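Local coordinates for major allergen Dau c 1 (Daucus carota, PDB 2WQL), which is a pathogenesis-related plant-defence allergen of the Bet v 1 family that holds a polyether ligand in its internal pocket and may bind abscisic acid, at residues Val105-Ala108 against Ser112-Lys115. The protein carries 4 engineered substitutions. Numbering follows the deposited sequence.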
loop_
_atom_site.group_PDB
_atom_site.type_symbol
_atom_site.label_atom_id
_atom_site.label_comp_id
_atom_site.label_asym_id
_atom_site.label_seq_id
_atom_site.Cartn_x
_atom_site.Cartn_y
_atom_site.Cartn_z
ATOM N N VAL A 105 -6.898 -7.530 -12.426
ATOM C CA VAL A 105 -6.242 -6.316 -12.913
ATOM C C VAL A 105 -4.720 -6.464 -12.900
ATOM O O VAL A 105 -4.171 -7.049 -11.977
ATOM C CB VAL A 105 -6.679 -5.025 -12.132
ATOM C CG1 VAL A 105 -8.112 -5.125 -11.666
ATOM C CG2 VAL A 105 -5.777 -4.762 -10.973
ATOM N N PRO A 106 -4.036 -5.955 -13.937
ATOM C CA PRO A 106 -2.579 -6.069 -13.966
ATOM C C PRO A 106 -1.871 -5.119 -13.027
ATOM O O PRO A 106 -2.422 -4.092 -12.641
ATOM C CB PRO A 106 -2.219 -5.742 -15.417
ATOM C CG PRO A 106 -3.369 -5.024 -15.948
ATOM C CD PRO A 106 -4.574 -5.520 -15.231
ATOM N N THR A 107 -0.642 -5.472 -12.676
ATOM C CA THR A 107 0.189 -4.687 -11.770
ATOM C C THR A 107 1.476 -4.285 -12.476
ATOM O O THR A 107 1.960 -4.996 -13.369
ATOM C CB THR A 107 0.551 -5.499 -10.518
ATOM O OG1 THR A 107 -0.618 -5.699 -9.729
ATOM C CG2 THR A 107 1.545 -4.763 -9.674
ATOM N N ALA A 108 2.037 -3.157 -12.051
ATOM C CA ALA A 108 3.286 -2.626 -12.611
ATOM C C ALA A 108 4.431 -3.650 -12.738
ATOM O O ALA A 108 5.249 -3.557 -13.652
ATOM C CB ALA A 108 3.756 -1.425 -11.778
ATOM N N SER A 112 -0.476 -9.556 -11.074
ATOM C CA SER A 112 -1.897 -9.222 -11.071
ATOM C C SER A 112 -2.537 -9.238 -9.683
ATOM O O SER A 112 -1.993 -9.811 -8.755
ATOM C CB SER A 112 -2.645 -10.203 -11.975
ATOM O OG SER A 112 -2.462 -11.558 -11.551
ATOM N N ILE A 113 -3.685 -8.579 -9.563
ATOM C CA ILE A 113 -4.551 -8.675 -8.393
ATOM C C ILE A 113 -5.914 -9.122 -8.881
ATOM O O ILE A 113 -6.467 -8.514 -9.785
ATOM C CB ILE A 113 -4.736 -7.328 -7.668
ATOM C CG1 ILE A 113 -3.401 -6.784 -7.151
ATOM C CG2 ILE A 113 -5.654 -7.493 -6.478
ATOM C CD1 ILE A 113 -3.461 -5.359 -6.682
ATOM N N THR A 114 -6.447 -10.187 -8.293
ATOM C CA THR A 114 -7.772 -10.681 -8.631
ATOM C C THR A 114 -8.717 -10.167 -7.537
ATOM O O THR A 114 -8.591 -10.557 -6.364
ATOM C CB THR A 114 -7.781 -12.228 -8.726
ATOM O OG1 THR A 114 -6.943 -12.633 -9.811
ATOM C CG2 THR A 114 -9.159 -12.767 -8.957
ATOM N N LYS A 115 -9.636 -9.286 -7.923
ATOM C CA LYS A 115 -10.553 -8.633 -6.992
ATOM C C LYS A 115 -11.957 -9.208 -7.135
ATOM O O LYS A 115 -12.531 -9.118 -8.234
ATOM C CB LYS A 115 -10.582 -7.130 -7.283
ATOM C CG LYS A 115 -9.191 -6.453 -7.172
ATOM C CD LYS A 115 -9.243 -4.937 -7.358
ATOM C CE LYS A 115 -7.912 -4.271 -7.001
ATOM N NZ LYS A 115 -7.806 -2.865 -7.546
#
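V105 and I113 face each other as an antiparallel hydrogen-bonded pair, joined by two backbone bonds. V105 N gives its hydrogen to I113 O over 2.9 Å in an almost straight bond (173°), and I113 N returns one of the same length, 2.9 Å, to V105 O. Above this pair the two side chains share one face of the sheet: V105 CG2 lies 4.3 Å from I113 CB, a loose apolar touch. K115, two residues beyond I113 on the same face, has an extended chain that carries its NZ back to 4.4 Å from V105 CG2.

The side chain of T107, just past the end of the strand, leaves the backbone toward the other segment. Its chi1 of -69° sets OG1 opposite its own carbonyl carbon and brings that hydroxyl alongside I113, 3.9 Å from I113 CG1, a van der Waals approach between side chains that cross obliquely. Between V105 and T107, P106 pairs with S112 as a non-hydrogen-bonded pair with side chains on the other face, and the proline, lacking an N-H, fits a position where pairing with strand 112-122 uses no N-H. Here S112 CA comes 3.3 Å from V105 O, a weak CA-H...O contact beside the hydrogen bond this carbonyl accepts from I113 N.

Further out, the buried S112 hydroxyl is satisfied by a hydrogen bond with V14 O, and its side chain packs on A16 and I19 of helix 16-25. On the opposite face, V105 packs on E9 of a second subunit, and K115 on I113 of that subunit. The arrangement is the loop end of the antiparallel beta hairpin made by strands 95-106 and 112-122, part of the curved sheet of the Bet v 1 fold.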